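Local structure of ferrous iron uptake transporter protein B (Streptococcus thermophilus, 3TAH) at residues Y201-F206 with S243-E248. The protein binds guanine nucleotide through the G domain of its N-terminal cytosolic part, the piece present here, and probably drives ferrous iron uptake across the cell membrane with GTP. The protein carries 1 engineered substitution. Sequence-based numbering, arbitrary orientation.
Sequences YAIKLF and SIVINE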
ATOM      1  N   TYR A 201      11.175  -4.289   2.631  1.00 13.95           N
ATOM      2  CA  TYR A 201      12.581  -3.912   2.711  1.00 13.29           C
ATOM      3  C   TYR A 201      13.414  -4.616   1.643  1.00 12.79           C
ATOM      4  O   TYR A 201      14.296  -3.999   1.057  1.00 12.74           O
ATOM      5  CB  TYR A 201      13.143  -4.215   4.094  1.00 14.79           C
ATOM      6  CG  TYR A 201      12.677  -3.254   5.143  1.00 13.59           C
ATOM      7  CD1 TYR A 201      13.143  -1.940   5.157  1.00 17.58           C
ATOM      8  CD2 TYR A 201      11.792  -3.643   6.130  1.00 14.48           C
ATOM      9  CE1 TYR A 201      12.720  -1.042   6.120  1.00 17.12           C
ATOM     10  CE2 TYR A 201      11.370  -2.753   7.096  1.00 16.00           C
ATOM     11  CZ  TYR A 201      11.842  -1.459   7.088  1.00 18.23           C
ATOM     12  OH  TYR A 201      11.413  -0.568   8.044  1.00 19.45           O
ATOM     13  N   ALA A 202      13.136  -5.893   1.389  1.00 12.88           N
ATOM     14  CA  ALA A 202      13.894  -6.635   0.386  1.00 12.91           C
ATOM     15  C   ALA A 202      13.731  -6.002  -1.010  1.00 12.60           C
ATOM     16  O   ALA A 202      14.701  -5.850  -1.749  1.00 13.00           O
ATOM     17  CB  ALA A 202      13.496  -8.107   0.374  1.00 11.33           C
ATOM     18  N   ILE A 203      12.507  -5.631  -1.364  1.00 13.63           N
ATOM     19  CA  ILE A 203      12.234  -5.018  -2.664  1.00 14.18           C
ATOM     20  C   ILE A 203      12.887  -3.643  -2.750  1.00 14.25           C
ATOM     21  O   ILE A 203      13.470  -3.297  -3.780  1.00 15.40           O
ATOM     22  CB  ILE A 203      10.724  -4.922  -2.959  1.00 13.99           C
ATOM     23  CG1 ILE A 203      10.148  -6.319  -3.145  1.00 16.94           C
ATOM     24  CG2 ILE A 203      10.478  -4.100  -4.255  1.00 15.97           C
ATOM     25  CD1 ILE A 203       8.654  -6.384  -3.107  1.00 15.46           C
ATOM     26  N   LYS A 204      12.783  -2.857  -1.679  1.00 14.34           N
ATOM     27  CA  LYS A 204      13.449  -1.552  -1.629  1.00 14.58           C
ATOM     28  C   LYS A 204      14.961  -1.644  -1.789  1.00 14.25           C
ATOM     29  O   LYS A 204      15.569  -0.826  -2.472  1.00 12.97           O
ATOM     30  CB  LYS A 204      13.111  -0.829  -0.327  1.00 16.74           C
ATOM     31  CG  LYS A 204      11.694  -0.301  -0.301  1.00 17.67           C
ATOM     32  CD  LYS A 204      11.602   1.035  -0.981  1.00 21.31           C
ATOM     33  CE  LYS A 204      10.175   1.426  -1.323  1.00 21.45           C
ATOM     34  NZ  LYS A 204       9.646   0.591  -2.435  1.00 22.67           N
ATOM     35  N   LEU A 205      15.572  -2.638  -1.155  1.00 14.07           N
ATOM     36  CA  LEU A 205      17.003  -2.846  -1.297  1.00 14.56           C
ATOM     37  C   LEU A 205      17.370  -3.228  -2.722  1.00 13.84           C
ATOM     38  O   LEU A 205      18.384  -2.751  -3.256  1.00 13.72           O
ATOM     39  CB  LEU A 205      17.496  -3.922  -0.331  1.00 14.45           C
ATOM     40  CG  LEU A 205      17.567  -3.409   1.112  1.00 13.72           C
ATOM     41  CD1 LEU A 205      17.664  -4.577   2.076  1.00 12.43           C
ATOM     42  CD2 LEU A 205      18.728  -2.432   1.274  1.00 13.91           C
ATOM     43  N   PHE A 206      16.539  -4.076  -3.326  1.00 12.05           N
ATOM     44  CA  PHE A 206      16.777  -4.513  -4.692  1.00 11.77           C
ATOM     45  C   PHE A 206      16.801  -3.313  -5.641  1.00 13.43           C
ATOM     46  O   PHE A 206      17.688  -3.206  -6.501  1.00 16.13           O
ATOM     47  CB  PHE A 206      15.728  -5.524  -5.156  1.00 12.28           C
ATOM     48  CG  PHE A 206      15.925  -5.972  -6.582  1.00 11.94           C
ATOM     49  CD1 PHE A 206      16.829  -6.985  -6.888  1.00 12.59           C
ATOM     50  CD2 PHE A 206      15.223  -5.373  -7.622  1.00 12.87           C
ATOM     51  CE1 PHE A 206      17.019  -7.399  -8.215  1.00 14.86           C
ATOM     52  CE2 PHE A 206      15.409  -5.776  -8.955  1.00 15.30           C
ATOM     53  CZ  PHE A 206      16.302  -6.788  -9.256  1.00 15.48           C
ATOM     54  N   SER A 243      13.649  -0.326 -12.814  1.00 17.95           N
ATOM     55  CA  SER A 243      12.749  -0.594 -13.942  1.00 17.79           C
ATOM     56  C   SER A 243      12.121  -1.988 -13.889  1.00 16.27           C
ATOM     57  O   SER A 243      10.942  -2.150 -14.206  1.00 16.65           O
ATOM     58  CB  SER A 243      13.475  -0.425 -15.280  1.00 19.03           C
ATOM     59  OG  SER A 243      13.837   0.924 -15.509  1.00 19.94           O
ATOM     60  N   ILE A 244      12.911  -2.983 -13.496  1.00 15.16           N
ATOM     61  CA  ILE A 244      12.447  -4.356 -13.342  1.00 14.26           C
ATOM     62  C   ILE A 244      11.261  -4.379 -12.390  1.00 14.18           C
ATOM     63  O   ILE A 244      10.212  -4.955 -12.707  1.00 12.57           O
ATOM     64  CB  ILE A 244      13.581  -5.302 -12.823  1.00 15.15           C
ATOM     65  CG1 ILE A 244      14.674  -5.530 -13.876  1.00 14.76           C
ATOM     66  CG2 ILE A 244      12.997  -6.658 -12.395  1.00 13.69           C
ATOM     67  CD1 ILE A 244      15.967  -6.161 -13.306  1.00 13.87           C
ATOM     68  N   VAL A 245      11.411  -3.734 -11.238  1.00 12.61           N
ATOM     69  CA  VAL A 245      10.335  -3.732 -10.225  1.00 14.66           C
ATOM     70  C   VAL A 245       9.094  -2.995 -10.735  1.00 13.99           C
ATOM     71  O   VAL A 245       7.978  -3.484 -10.582  1.00 14.16           O
ATOM     72  CB  VAL A 245      10.825  -3.156  -8.875  1.00 14.72           C
ATOM     73  CG1 VAL A 245       9.693  -3.110  -7.861  1.00 15.55           C
ATOM     74  CG2 VAL A 245      11.967  -3.995  -8.340  1.00 12.12           C
ATOM     75  N   ILE A 246       9.297  -1.838 -11.357  1.00 14.30           N
ATOM     76  CA  ILE A 246       8.207  -1.088 -11.982  1.00 13.96           C
ATOM     77  C   ILE A 246       7.441  -1.945 -12.977  1.00 13.92           C
ATOM     78  O   ILE A 246       6.211  -2.020 -12.924  1.00 12.46           O
ATOM     79  CB  ILE A 246       8.724   0.177 -12.719  1.00 14.28           C
ATOM     80  CG1 ILE A 246       9.210   1.243 -11.733  1.00 14.26           C
ATOM     81  CG2 ILE A 246       7.634   0.757 -13.584  1.00 14.54           C
ATOM     82  CD1 ILE A 246       9.878   2.451 -12.435  1.00 15.91           C
ATOM     83  N   ASN A 247       8.178  -2.611 -13.869  1.00 13.50           N
ATOM     84  CA  ASN A 247       7.557  -3.451 -14.893  1.00 15.30           C
ATOM     85  C   ASN A 247       6.798  -4.612 -14.273  1.00 14.13           C
ATOM     86  O   ASN A 247       5.699  -4.939 -14.723  1.00 13.73           O
ATOM     87  CB  ASN A 247       8.613  -3.963 -15.897  1.00 17.67           C
ATOM     88  CG  ASN A 247       9.226  -2.851 -16.728  1.00 21.72           C
ATOM     89  OD1 ASN A 247       8.648  -1.774 -16.863  1.00 24.29           O
ATOM     90  ND2 ASN A 247      10.408  -3.111 -17.306  1.00 22.71           N
ATOM     91  N   GLU A 248       7.383  -5.238 -13.237  1.00 14.18           N
ATOM     92  CA  GLU A 248       6.720  -6.355 -12.544  1.00 14.56           C
ATOM     93  C   GLU A 248       5.444  -5.915 -11.831  1.00 12.06           C
ATOM     94  O   GLU A 248       4.456  -6.650 -11.874  1.00 12.78           O
ATOM     95  CB  GLU A 248       7.667  -7.091 -11.575  1.00 14.60           C
ATOM     96  CG  GLU A 248       8.748  -7.912 -12.270  1.00 15.20           C
ATOM     97  CD  GLU A 248       8.200  -8.957 -13.227  1.00 15.28           C
ATOM     98  OE1 GLU A 248       7.244  -9.668 -12.891  1.00 14.96           O
ATOM     99  OE2 GLU A 248       8.746  -9.067 -14.334  1.00 16.97           O
TER
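Ile203 and Val245 are nearest where helices 198-206 and 241-259 pass, the axes of the two short segments coming within 10.6 Å at 130° between their N-to-C directions. The CA atoms of these two residues are 7.9 Å apart, the shortest such distance between the segments. Val245 does most of the work on its side, reaching across with both methyls. Its CG1, anti to the backbone N (chi1 178°), meets CG2 of Ile203 at 3.8 Å, a methyl-to-methyl touch and the one branch by which Ile203 reaches Val245. The other methyl, CG2, goes to Phe206 and lies 3.6 Å from the ring atom CD2, with CE2 a little farther off. It comes in near the ring plane, at the edge rather than over a face. Phe206 reaches this position because its CG is anti to its own backbone N (chi1 179°), which extends the ring toward helix 241-259. Farther along the same rim, Ile244 brings up the end of its longer branch, CD1 lying 4.1 Å from Phe206 CZ and again close to the ring plane; the two side chains cross at roughly a right angle. Phe206 also touches Ile230 and Thr233 of helix 220-237 and Ile185 of helix 176-189, while Ile244 packs on Phe237. The ring therefore sits where four helices of the FeoB cytosolic helical domain come together, away from the nucleotide pocket. All four touching residues are buried, yet only 174 Å² is buried between the two segments, both sides summed. Methyl groups and an aromatic edge make up the entire contact, with neither charge nor polar bond across it, so it is van der Waals and hydrophobic; it sets no bond direction, and being small it is one part of the core the helices share.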